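Cytochrome P450 reductase (Amycolatopsis methanolica 239, PDB 5OGX) passes electrons from NADH through FAD and a [2Fe-2S] cluster to its partner cytochrome P450, which O-demethylates guaiacol and other lignin-derived aromatics. Local coordinates at residues A[26-31]-A[189-194]; A[134-139]-A[159-164]; A[138-143]-A[170-175]; A[219-224]-A[302-307]. All coordinates share one frame; numbering follows the deposited sequence.

Contact 1: residues A[26-31]-A[189-194]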
# COMPACT_ATOMS: atom_id res chain seq x y z
N PHE A 26 -5.49 0.95 -17.97
CA PHE A 26 -4.05 1.08 -18.14
C PHE A 26 -3.31 -0.03 -17.39
O PHE A 26 -2.48 -0.73 -17.97
CB PHE A 26 -3.56 2.46 -17.67
CG PHE A 26 -3.90 3.59 -18.64
CD1 PHE A 26 -3.50 3.52 -19.97
CD2 PHE A 26 -4.62 4.69 -18.22
CE1 PHE A 26 -3.83 4.54 -20.87
CE2 PHE A 26 -4.95 5.71 -19.11
CZ PHE A 26 -4.55 5.64 -20.44
N LEU A 27 -3.61 -0.22 -16.10
CA LEU A 27 -2.83 -1.22 -15.36
C LEU A 27 -3.08 -2.63 -15.89
O LEU A 27 -2.16 -3.46 -15.89
CB LEU A 27 -3.13 -1.16 -13.86
CG LEU A 27 -2.81 0.14 -13.13
CD1 LEU A 27 -3.21 0.01 -11.65
CD2 LEU A 27 -1.35 0.53 -13.26
N ARG A 28 -4.30 -2.94 -16.31
CA ARG A 28 -4.55 -4.26 -16.88
C ARG A 28 -3.75 -4.45 -18.17
O ARG A 28 -3.41 -5.59 -18.52
CB ARG A 28 -6.04 -4.45 -17.13
CG ARG A 28 -6.83 -4.70 -15.85
CD ARG A 28 -8.25 -5.10 -16.17
NE ARG A 28 -9.03 -5.38 -14.97
CZ ARG A 28 -9.13 -6.59 -14.41
NH1 ARG A 28 -8.48 -7.62 -14.94
NH2 ARG A 28 -9.87 -6.76 -13.32
N GLY A 29 -3.44 -3.37 -18.87
CA GLY A 29 -2.56 -3.42 -20.02
C GLY A 29 -1.08 -3.33 -19.71
O GLY A 29 -0.28 -3.22 -20.64
N GLY A 30 -0.70 -3.35 -18.44
CA GLY A 30 0.70 -3.21 -18.06
C GLY A 30 1.26 -1.82 -18.27
O GLY A 30 2.47 -1.67 -18.39
N VAL A 31 0.39 -0.80 -18.35
CA VAL A 31 0.79 0.58 -18.60
C VAL A 31 0.65 1.32 -17.28
O VAL A 31 -0.46 1.44 -16.75
CB VAL A 31 -0.09 1.24 -19.68
CG1 VAL A 31 0.24 2.73 -19.79
CG2 VAL A 31 0.06 0.52 -21.01
N GLU A 189 -12.56 -13.48 -4.18
CA GLU A 189 -12.46 -12.62 -5.34
C GLU A 189 -11.42 -11.54 -5.06
O GLU A 189 -11.52 -10.81 -4.06
CB GLU A 189 -13.82 -12.00 -5.66
CG GLU A 189 -13.84 -11.13 -6.91
CD GLU A 189 -15.22 -10.60 -7.22
OE1 GLU A 189 -16.18 -10.96 -6.50
OE2 GLU A 189 -15.35 -9.83 -8.19
N ALA A 190 -10.43 -11.43 -5.94
CA ALA A 190 -9.30 -10.56 -5.66
C ALA A 190 -8.64 -10.15 -6.97
O ALA A 190 -8.61 -10.93 -7.93
CB ALA A 190 -8.27 -11.25 -4.75
N THR A 191 -8.11 -8.93 -7.00
CA THR A 191 -7.34 -8.45 -8.14
C THR A 191 -6.07 -7.79 -7.62
O THR A 191 -6.04 -7.24 -6.52
CB THR A 191 -8.11 -7.45 -8.99
OG1 THR A 191 -8.47 -6.33 -8.16
CG2 THR A 191 -9.38 -8.08 -9.54
N GLY A 192 -5.01 -7.84 -8.41
CA GLY A 192 -3.78 -7.19 -8.04
C GLY A 192 -2.72 -7.42 -9.09
O GLY A 192 -2.95 -8.11 -10.08
N PRO A 193 -1.53 -6.84 -8.88
CA PRO A 193 -1.22 -5.93 -7.78
C PRO A 193 -1.63 -4.50 -8.09
O PRO A 193 -1.81 -4.14 -9.26
CB PRO A 193 0.30 -6.03 -7.68
CG PRO A 193 0.71 -6.14 -9.14
CD PRO A 193 -0.41 -6.95 -9.83
N LEU A 194 -1.73 -3.69 -7.04
CA LEU A 194 -1.97 -2.26 -7.16
C LEU A 194 -0.98 -1.53 -6.27
O LEU A 194 -0.38 -2.13 -5.37
CB LEU A 194 -3.40 -1.89 -6.74
CG LEU A 194 -4.49 -2.49 -7.64
CD1 LEU A 194 -5.72 -2.82 -6.83
CD2 LEU A 194 -4.83 -1.52 -8.76
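Leu27 lays its CD1 methyl on CD2 of Leu194, 3.6 Å away, and the two side chains meet at about a right angle, one branch of each doing the touching. In Leu27, CG stands anti to the carbonyl carbon (chi1 -61°) and the bond from CA to CB already heads for the strand; Leu194 starts off to one side and brings only its branched end to the meeting point. Next to this pair Arg28 runs out extended from CG to NE until NH2 comes within 4.0 Å of the Thr191 methyl CG2. That touch is van der Waals and oblique to the guanidinium plane. What holds the charged end is the salt bridge of Arg28 NH2 to Asp102 OD1, so Thr191 only offers a carbon surface beside a group fixed elsewhere. No hydrogen bond joins the two segments. The contact thus brings together two domains: helix 22-28 of the plant-type ferredoxin [2Fe-2S] domain and strand 187-194 of the antiparallel FAD-binding barrel. The helix closes in a Schellman motif, with Val31 N bonded to Phe26 O at 2.9 Å, Gly30 N to Leu27 O at 2.9 Å, and Gly30 taking the positive phi of the C-prime place. In the strand, a cis peptide precedes Pro193, next to Leu194. Both redox centres are near: measured between nearest atoms, the Leu194 side chain is about 7 Å from the FAD and about 8 Å from the iron-sulfur cluster, with Tyr135 packed against it from the neighbouring strand.

Contact 2: residues A[134-139]-A[159-164]. With FAD (flavin-adenine dinucleotide), chain B.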
# COMPACT_ATOMS: atom_id res chain seq x y z
N GLN A 134 3.31 -3.54 -2.67
CA GLN A 134 2.05 -3.38 -3.37
C GLN A 134 0.94 -4.10 -2.61
O GLN A 134 1.19 -4.82 -1.64
CB GLN A 134 2.17 -3.91 -4.80
CG GLN A 134 3.07 -3.00 -5.65
CD GLN A 134 2.92 -3.29 -7.11
OE1 GLN A 134 3.40 -4.30 -7.59
NE2 GLN A 134 2.22 -2.40 -7.83
N TYR A 135 -0.30 -3.88 -3.05
CA TYR A 135 -1.45 -4.42 -2.33
C TYR A 135 -2.39 -5.12 -3.31
O TYR A 135 -2.23 -5.03 -4.53
CB TYR A 135 -2.18 -3.32 -1.54
CG TYR A 135 -3.04 -2.35 -2.36
CD1 TYR A 135 -4.37 -2.66 -2.65
CD2 TYR A 135 -2.54 -1.13 -2.78
CE1 TYR A 135 -5.17 -1.78 -3.39
CE2 TYR A 135 -3.35 -0.23 -3.53
CZ TYR A 135 -4.66 -0.57 -3.80
OH TYR A 135 -5.48 0.29 -4.53
N VAL A 136 -3.35 -5.85 -2.74
CA VAL A 136 -4.38 -6.51 -3.54
C VAL A 136 -5.74 -6.03 -3.08
O VAL A 136 -5.94 -5.59 -1.94
CB VAL A 136 -4.30 -8.05 -3.46
CG1 VAL A 136 -3.00 -8.54 -4.08
CG2 VAL A 136 -4.46 -8.54 -2.01
N GLU A 137 -6.70 -6.10 -4.00
CA GLU A 137 -8.05 -5.64 -3.74
C GLU A 137 -8.97 -6.85 -3.62
O GLU A 137 -9.09 -7.63 -4.57
CB GLU A 137 -8.49 -4.71 -4.88
CG GLU A 137 -9.84 -4.08 -4.73
CD GLU A 137 -10.15 -3.28 -5.98
OE1 GLU A 137 -11.17 -3.57 -6.64
OE2 GLU A 137 -9.34 -2.40 -6.32
N LEU A 138 -9.59 -7.00 -2.45
CA LEU A 138 -10.52 -8.10 -2.21
C LEU A 138 -11.95 -7.59 -2.34
O LEU A 138 -12.25 -6.43 -2.05
CB LEU A 138 -10.33 -8.71 -0.82
CG LEU A 138 -8.93 -9.15 -0.37
CD1 LEU A 138 -9.01 -9.93 0.96
CD2 LEU A 138 -8.24 -9.97 -1.43
N VAL A 139 -12.85 -8.49 -2.74
CA VAL A 139 -14.28 -8.22 -2.77
C VAL A 139 -14.95 -9.05 -1.69
O VAL A 139 -14.75 -10.27 -1.62
CB VAL A 139 -14.88 -8.53 -4.16
CG1 VAL A 139 -16.36 -8.15 -4.19
CG2 VAL A 139 -14.11 -7.79 -5.24
N LYS A 159 3.36 -17.22 -4.92
CA LYS A 159 2.23 -18.12 -5.02
C LYS A 159 1.33 -18.13 -3.80
O LYS A 159 0.22 -18.68 -3.87
CB LYS A 159 2.71 -19.56 -5.29
CG LYS A 159 3.20 -19.78 -6.70
CD LYS A 159 2.06 -20.15 -7.62
CE LYS A 159 1.81 -21.65 -7.61
NZ LYS A 159 0.47 -22.00 -8.13
N VAL A 160 1.76 -17.56 -2.68
CA VAL A 160 0.95 -17.51 -1.47
C VAL A 160 1.02 -16.09 -0.96
O VAL A 160 2.07 -15.64 -0.48
CB VAL A 160 1.44 -18.50 -0.41
CG1 VAL A 160 0.61 -18.35 0.86
CG2 VAL A 160 1.39 -19.95 -0.93
N LEU A 161 -0.09 -15.36 -1.07
CA LEU A 161 -0.12 -13.97 -0.63
C LEU A 161 -0.34 -13.90 0.88
O LEU A 161 -1.16 -14.64 1.43
CB LEU A 161 -1.21 -13.20 -1.37
CG LEU A 161 -1.19 -13.29 -2.90
CD1 LEU A 161 -2.35 -12.47 -3.49
CD2 LEU A 161 0.15 -12.83 -3.50
N GLU A 162 0.40 -13.03 1.55
CA GLU A 162 0.32 -12.89 3.01
C GLU A 162 -0.27 -11.53 3.35
O GLU A 162 0.32 -10.49 3.02
CB GLU A 162 1.70 -13.03 3.66
CG GLU A 162 1.66 -12.84 5.17
CD GLU A 162 3.04 -12.89 5.80
OE1 GLU A 162 4.01 -13.13 5.06
OE2 GLU A 162 3.15 -12.69 7.03
N LEU A 163 -1.42 -11.53 4.03
CA LEU A 163 -2.09 -10.32 4.47
C LEU A 163 -2.11 -10.26 5.99
O LEU A 163 -2.23 -11.30 6.66
CB LEU A 163 -3.55 -10.26 3.94
CG LEU A 163 -3.75 -10.65 2.48
CD1 LEU A 163 -5.25 -10.64 2.13
CD2 LEU A 163 -2.99 -9.71 1.59
N HIS A 164 -2.01 -9.05 6.54
CA HIS A 164 -2.19 -8.80 7.97
C HIS A 164 -3.41 -7.91 8.14
O HIS A 164 -3.39 -6.76 7.70
CB HIS A 164 -0.97 -8.11 8.60
CG HIS A 164 0.32 -8.84 8.39
ND1 HIS A 164 1.53 -8.30 8.74
CD2 HIS A 164 0.58 -10.07 7.88
CE1 HIS A 164 2.50 -9.16 8.45
NE2 HIS A 164 1.94 -10.25 7.93
PA FAD B . -15.79 -0.52 7.04
O1A FAD B . -17.12 -1.23 6.96
O2A FAD B . -15.37 0.14 5.75
O5B FAD B . -15.81 0.63 8.22
C5B FAD B . -16.66 0.47 9.33
C4B FAD B . -16.69 1.82 10.09
O4B FAD B . -15.55 2.00 10.70
C3B FAD B . -16.82 2.99 9.11
O3B FAD B . -17.58 3.97 9.67
C2B FAD B . -15.36 3.46 8.88
O2B FAD B . -15.30 4.88 8.43
C1B FAD B . -14.78 3.26 10.04
N9A FAD B . -13.42 2.82 9.90
C8A FAD B . -12.86 2.28 8.81
N7A FAD B . -11.59 1.98 9.11
C5A FAD B . -11.38 2.32 10.39
C6A FAD B . -10.26 2.22 11.18
N6A FAD B . -8.89 1.76 11.07
N1A FAD B . -10.30 2.63 12.44
C2A FAD B . -11.45 3.15 12.95
N3A FAD B . -12.56 3.25 12.18
C4A FAD B . -12.51 2.83 10.89
N1 FAD B . -6.22 -2.79 6.51
C2 FAD B . -5.54 -3.88 7.18
O2 FAD B . -5.98 -4.34 8.17
N3 FAD B . -4.30 -4.43 6.59
C4 FAD B . -3.72 -3.91 5.39
O4 FAD B . -2.72 -4.36 4.95
C4X FAD B . -4.43 -2.77 4.74
N5 FAD B . -3.90 -2.24 3.52
C5X FAD B . -4.60 -1.12 2.90
C6 FAD B . -4.04 -0.56 1.75
C7 FAD B . -4.73 0.51 1.17
C7M FAD B . -3.99 0.98 -0.09
C8 FAD B . -5.91 1.00 1.72
C8M FAD B . -6.59 2.17 1.01
C9 FAD B . -6.45 0.45 2.88
C9A FAD B . -5.78 -0.60 3.46
N10 FAD B . -6.37 -1.18 4.68
C10 FAD B . -5.66 -2.25 5.31
C1' FAD B . -7.65 -0.69 5.23
C2' FAD B . -8.67 -1.78 4.67
O2' FAD B . -8.77 -1.81 3.25
C3' FAD B . -10.11 -1.62 5.20
O3' FAD B . -10.48 -0.28 5.06
C4' FAD B . -10.22 -2.03 6.68
O4' FAD B . -9.92 -3.39 6.82
C5' FAD B . -11.64 -1.77 7.23
O5' FAD B . -12.59 -2.28 6.31
P FAD B . -14.04 -2.81 6.86
O1P FAD B . -14.88 -3.16 5.67
O2P FAD B . -13.85 -3.90 7.90
O3P FAD B . -14.66 -1.52 7.66
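Val136 spreads its two methyls over two leucines of the facing strand: CG1 meets Leu161 CD1 at 4.0 Å, and CG2 meets Leu163 CD2 at 4.1 Å. Leu163 uses its other branch too, its CD1 reaching tip to tip toward Leu138 CD1. All four side chains are buried, whereas the start of segment 159-164 lies outside this packing, with Lys159 exposed and Val160 partly so. The strands are no sheet neighbours; their short axes pass 9.2 Å apart at 83°, two walls of the FAD-binding antiparallel barrel meeting through its hydrophobic interior. The flavin meets Tyr135 and His164, which flank this packing in sequence. FAD N3 donates to His164 O at 2.7 Å, while FAD C7M rests 3.6 Å above one face of the Tyr135 ring, offset toward the rim. An alanine at Tyr135 would take that face away and is likely to leave the flavin methyl with a gap beneath it. The His164 ring is held by its edge: NE2 points in the ring plane to Glu162 OE2, 2.9 Å and nearly straight, meeting the carboxylate from above its plane. Arg119 and Arg255 also bridge to that oxygen, and Tyr251 OH bonds His164 ND1.

Contact 3: residues A[138-143]-A[170-175]. Unlike the reference sequence in segment 170-175: Val172 (reference Ile). With FAD (flavin-adenine dinucleotide), chain B.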
# COMPACT_ATOMS: atom_id res chain seq x y z
N LEU A 138 -9.59 -7.00 -2.45
CA LEU A 138 -10.52 -8.10 -2.21
C LEU A 138 -11.95 -7.59 -2.34
O LEU A 138 -12.25 -6.43 -2.05
CB LEU A 138 -10.33 -8.71 -0.82
CG LEU A 138 -8.93 -9.15 -0.37
CD1 LEU A 138 -9.01 -9.93 0.96
CD2 LEU A 138 -8.24 -9.97 -1.43
N VAL A 139 -12.85 -8.49 -2.74
CA VAL A 139 -14.28 -8.22 -2.77
C VAL A 139 -14.95 -9.05 -1.69
O VAL A 139 -14.75 -10.27 -1.62
CB VAL A 139 -14.88 -8.53 -4.16
CG1 VAL A 139 -16.36 -8.15 -4.19
CG2 VAL A 139 -14.11 -7.79 -5.24
N VAL A 140 -15.73 -8.40 -0.83
CA VAL A 140 -16.40 -9.10 0.26
C VAL A 140 -17.51 -9.95 -0.34
O VAL A 140 -18.38 -9.43 -1.05
CB VAL A 140 -16.97 -8.12 1.31
CG1 VAL A 140 -17.72 -8.89 2.42
CG2 VAL A 140 -15.85 -7.24 1.87
N PRO A 141 -17.53 -11.25 -0.09
CA PRO A 141 -18.55 -12.10 -0.72
C PRO A 141 -19.95 -11.68 -0.29
O PRO A 141 -20.19 -11.37 0.87
CB PRO A 141 -18.21 -13.51 -0.20
CG PRO A 141 -16.99 -13.40 0.61
CD PRO A 141 -16.67 -11.97 0.87
N GLY A 142 -20.86 -11.64 -1.27
CA GLY A 142 -22.25 -11.33 -1.00
C GLY A 142 -22.53 -9.86 -0.78
O GLY A 142 -23.67 -9.41 -0.95
N SER A 143 -21.51 -9.11 -0.40
CA SER A 143 -21.63 -7.69 -0.10
C SER A 143 -21.28 -6.80 -1.28
O SER A 143 -21.96 -5.79 -1.51
CB SER A 143 -20.73 -7.35 1.09
OG SER A 143 -20.23 -6.04 0.96
N GLY A 170 -17.62 -3.30 13.77
CA GLY A 170 -18.69 -2.97 12.86
C GLY A 170 -18.30 -2.95 11.40
O GLY A 170 -19.11 -2.53 10.57
N GLY A 171 -17.08 -3.37 11.06
CA GLY A 171 -16.62 -3.30 9.68
C GLY A 171 -17.21 -4.38 8.79
O GLY A 171 -17.44 -5.51 9.21
N VAL A 172 -17.46 -4.01 7.54
CA VAL A 172 -18.06 -4.94 6.59
C VAL A 172 -17.10 -6.08 6.26
O VAL A 172 -17.46 -7.26 6.33
CB VAL A 172 -18.52 -4.18 5.33
CG1 VAL A 172 -18.85 -5.14 4.18
CG2 VAL A 172 -19.72 -3.30 5.65
N ALA A 173 -15.85 -5.74 5.90
CA ALA A 173 -14.91 -6.77 5.49
C ALA A 173 -14.27 -7.48 6.68
O ALA A 173 -14.02 -8.68 6.61
CB ALA A 173 -13.80 -6.19 4.61
N THR A 174 -13.97 -6.76 7.75
CA THR A 174 -13.21 -7.37 8.85
C THR A 174 -14.15 -8.03 9.85
O THR A 174 -14.26 -9.26 9.89
CB THR A 174 -12.28 -6.34 9.49
OG1 THR A 174 -13.04 -5.22 9.95
CG2 THR A 174 -11.27 -5.87 8.47
N ASP A 175 -14.84 -7.22 10.66
CA ASP A 175 -15.80 -7.74 11.63
C ASP A 175 -16.82 -8.67 10.98
O ASP A 175 -17.21 -9.68 11.57
CB ASP A 175 -16.51 -6.57 12.32
CG ASP A 175 -16.66 -6.75 13.82
OD1 ASP A 175 -16.01 -7.64 14.41
OD2 ASP A 175 -17.44 -5.97 14.42
PA FAD B . -15.79 -0.52 7.04
O1A FAD B . -17.12 -1.23 6.96
O2A FAD B . -15.37 0.14 5.75
O5B FAD B . -15.81 0.63 8.22
C5B FAD B . -16.66 0.47 9.33
C4B FAD B . -16.69 1.82 10.09
O4B FAD B . -15.55 2.00 10.70
C3B FAD B . -16.82 2.99 9.11
O3B FAD B . -17.58 3.97 9.67
C2B FAD B . -15.36 3.46 8.88
O2B FAD B . -15.30 4.88 8.43
C1B FAD B . -14.78 3.26 10.04
N9A FAD B . -13.42 2.82 9.90
C8A FAD B . -12.86 2.28 8.81
N7A FAD B . -11.59 1.98 9.11
C5A FAD B . -11.38 2.32 10.39
C6A FAD B . -10.26 2.22 11.18
N6A FAD B . -8.89 1.76 11.07
N1A FAD B . -10.30 2.63 12.44
C2A FAD B . -11.45 3.15 12.95
N3A FAD B . -12.56 3.25 12.18
C4A FAD B . -12.51 2.83 10.89
N1 FAD B . -6.22 -2.79 6.51
C2 FAD B . -5.54 -3.88 7.18
O2 FAD B . -5.98 -4.34 8.17
N3 FAD B . -4.30 -4.43 6.59
C4 FAD B . -3.72 -3.91 5.39
O4 FAD B . -2.72 -4.36 4.95
C4X FAD B . -4.43 -2.77 4.74
N5 FAD B . -3.90 -2.24 3.52
C5X FAD B . -4.60 -1.12 2.90
C6 FAD B . -4.04 -0.56 1.75
C7 FAD B . -4.73 0.51 1.17
C7M FAD B . -3.99 0.98 -0.09
C8 FAD B . -5.91 1.00 1.72
C8M FAD B . -6.59 2.17 1.01
C9 FAD B . -6.45 0.45 2.88
C9A FAD B . -5.78 -0.60 3.46
N10 FAD B . -6.37 -1.18 4.68
C10 FAD B . -5.66 -2.25 5.31
C1' FAD B . -7.65 -0.69 5.23
C2' FAD B . -8.67 -1.78 4.67
O2' FAD B . -8.77 -1.81 3.25
C3' FAD B . -10.11 -1.62 5.20
O3' FAD B . -10.48 -0.28 5.06
C4' FAD B . -10.22 -2.03 6.68
O4' FAD B . -9.92 -3.39 6.82
C5' FAD B . -11.64 -1.77 7.23
O5' FAD B . -12.59 -2.28 6.31
P FAD B . -14.04 -2.81 6.86
O1P FAD B . -14.88 -3.16 5.67
O2P FAD B . -13.85 -3.90 7.90
O3P FAD B . -14.66 -1.52 7.66
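The pyrophosphate-binding turn leading into helix 174-178 rests, through Ala173, on Val140, just past strand 135-139. Val140 CG2 sits 3.6 Å from Ala173 CB, while its CG1, put anti to the backbone N (chi1 178°), turns to Val172. Farther out, Val172 CG1 brushes Ser143 OG at 3.6 Å; that hydroxyl has its polar partner in Ala145 N. The turn's other partner is FAD. Successive backbone N-H groups fan over the two phosphates: Val172 N to FAD O1A at 2.9 Å, Ala173 N to FAD O1P at 2.8 Å, and Thr174 N to FAD O2P at 2.9 Å. Thr174 OG1 adds a 2.6 Å bond to the same O2P, so one residue holds this oxygen twice, and the hydroxyl is itself bonded to Val168 N. A valine in place of Thr174 would probably leave O2P with one bond fewer from this residue and Val168 N without its mate. Gly171 CA passes 3.3 Å from FAD O3P, and a side chain there would run into O2P. Backbone N-H groups directed at the phosphates are likely to offset their negative charge. The run Gly171-Val172-Ala173-Thr174 fits the G-x-x-S/T phosphate-binding motif of FAD domains in the ferredoxin reductase family.

Contact 4: residues A[219-224]-A[302-307]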
# COMPACT_ATOMS: atom_id res chain seq x y z
N LEU A 219 2.19 -2.32 9.44
CA LEU A 219 3.42 -3.10 9.37
C LEU A 219 3.52 -3.95 8.11
O LEU A 219 4.62 -4.20 7.61
CB LEU A 219 3.51 -4.01 10.62
CG LEU A 219 4.72 -4.92 10.81
CD1 LEU A 219 6.01 -4.11 10.78
CD2 LEU A 219 4.60 -5.71 12.12
N ALA A 220 2.39 -4.41 7.57
CA ALA A 220 2.44 -5.48 6.56
C ALA A 220 3.34 -5.16 5.36
O ALA A 220 4.25 -5.94 5.08
CB ALA A 220 1.03 -5.83 6.09
N PRO A 221 3.13 -4.06 4.62
CA PRO A 221 3.99 -3.84 3.44
C PRO A 221 5.42 -3.55 3.84
O PRO A 221 6.34 -3.79 3.06
CB PRO A 221 3.35 -2.63 2.75
CG PRO A 221 2.73 -1.86 3.88
CD PRO A 221 2.18 -2.94 4.80
N LEU A 222 5.62 -3.05 5.06
CA LEU A 222 6.98 -2.75 5.50
C LEU A 222 7.79 -4.02 5.70
O LEU A 222 9.02 -4.00 5.55
CB LEU A 222 6.92 -1.94 6.79
CG LEU A 222 6.04 -0.70 6.80
CD1 LEU A 222 6.10 -0.09 8.18
CD2 LEU A 222 6.47 0.34 5.75
N VAL A 223 7.13 -5.13 6.01
CA VAL A 223 7.82 -6.41 6.11
C VAL A 223 8.42 -6.77 4.76
O VAL A 223 9.60 -7.15 4.66
CB VAL A 223 6.86 -7.50 6.62
CG1 VAL A 223 7.57 -8.86 6.60
CG2 VAL A 223 6.35 -7.14 8.00
N GLY A 224 7.64 -6.63 3.69
CA GLY A 224 8.17 -6.97 2.37
C GLY A 224 9.23 -5.98 1.91
O GLY A 224 10.24 -6.37 1.32
N TRP A 302 9.51 5.62 5.17
CA TRP A 302 8.39 4.84 4.65
C TRP A 302 7.34 4.77 5.74
O TRP A 302 7.57 4.15 6.78
CB TRP A 302 8.85 3.44 4.25
CG TRP A 302 9.97 3.50 3.25
CD1 TRP A 302 11.28 3.86 3.46
CD2 TRP A 302 9.85 3.22 1.87
NE1 TRP A 302 11.99 3.82 2.27
CE2 TRP A 302 11.12 3.43 1.28
CE3 TRP A 302 8.79 2.82 1.06
CZ2 TRP A 302 11.35 3.25 -0.08
CZ3 TRP A 302 9.01 2.66 -0.30
CH2 TRP A 302 10.29 2.87 -0.85
N LEU A 303 6.16 5.39 5.52
CA LEU A 303 5.13 5.46 6.54
C LEU A 303 3.88 4.76 6.03
O LEU A 303 3.42 5.05 4.92
CB LEU A 303 4.78 6.92 6.89
CG LEU A 303 5.77 7.74 7.72
CD1 LEU A 303 5.68 9.20 7.33
CD2 LEU A 303 5.44 7.60 9.20
N CYS A 304 3.31 3.88 6.84
CA CYS A 304 2.08 3.21 6.42
C CYS A 304 1.17 3.00 7.62
O CYS A 304 1.61 2.56 8.68
CB CYS A 304 2.41 1.88 5.75
SG CYS A 304 0.96 0.89 5.39
N GLY A 305 -0.11 3.32 7.45
CA GLY A 305 -1.07 3.18 8.52
C GLY A 305 -2.26 4.07 8.27
O GLY A 305 -2.48 4.54 7.15
N PRO A 306 -3.02 4.37 9.32
CA PRO A 306 -4.15 5.29 9.16
C PRO A 306 -3.69 6.62 8.59
O PRO A 306 -2.56 7.06 8.85
CB PRO A 306 -4.69 5.44 10.59
CG PRO A 306 -4.28 4.15 11.27
CD PRO A 306 -2.91 3.84 10.69
N PRO A 307 -4.55 7.29 7.81
CA PRO A 307 -4.10 8.51 7.11
C PRO A 307 -3.53 9.59 8.03
O PRO A 307 -2.52 10.22 7.68
CB PRO A 307 -5.38 9.03 6.43
CG PRO A 307 -6.36 7.92 6.47
CD PRO A 307 -5.94 6.91 7.49
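Cys304 reaches from its strand into the face of a helix, and each of its side-chain atoms has something to meet. CB comes first, 4.2 Å from Pro221 CG and 4.3 Å from Leu222 CD2, so it sits at the junction of the two helix residues. From there SG, anti to the backbone N (chi1 173°), carries on to the proline ring, touching Pro221 CG at 3.6 Å and lying a little farther from CD at 4.1 Å. The sulfur therefore lies against one corner of the pyrrolidine ring. Leu222, the next helix residue, reaches back along the strand to Trp302: its CD2 branch lies 4.1 Å from Trp302 O and 4.2 Å from Trp302 CB, the side chains slanting across each other. Only the root of Trp302 takes part, since its indole swings off to stack on His328. The same leucine also packs on Leu212 and Leu240 of strands 210-215 and 238-244; all four touching residues are buried, and the side-chain contacts are apolar. The short axes of helix and strand come within 8.0 Å of each other, at 144° between their directions, well short of antiparallel. Gly305 follows the cysteine with backbone angles at which a CB would collide with Pro306 CD; Pro306 then occupies the N-cap position of helix 307-319. Nearest atoms of the Pro221 side chain and the FAD are about 5 Å apart, bringing this packing close to the flavin. A first helix covering the parallel sheet, with Cys304-Gly305-Pro306-Pro307 at the end of strand 300-305, is characteristic of the Rossmann-like NAD-binding domain of ferredoxin reductases, whose Cys-Gly-Pro-Pro run generally borders the nicotinamide site.

The four contacts trace the reductase from its iron-sulfur end to its NAD-binding end. Contact 1 ties the [2Fe-2S] domain to the FAD barrel; contacts 2 and 3 lie within that barrel, and their chain segments fall between the two halves of contact 1. They share Leu138 and Val139, sit 15 Å apart between centres, and meet different parts of FAD, the flavin and the pyrophosphate. Strand 135-139 is hydrogen-bonded to strand 187-194, joining both to contact 1. Contact 4 comes last in the chain, in the NAD-binding domain, 14 Å between centres from contact 2, which it touches where Ala220 packs on His164. Flavin thus lies between the cluster and nucleotide domains, consistent with electrons passing from NADH through FAD to the cluster.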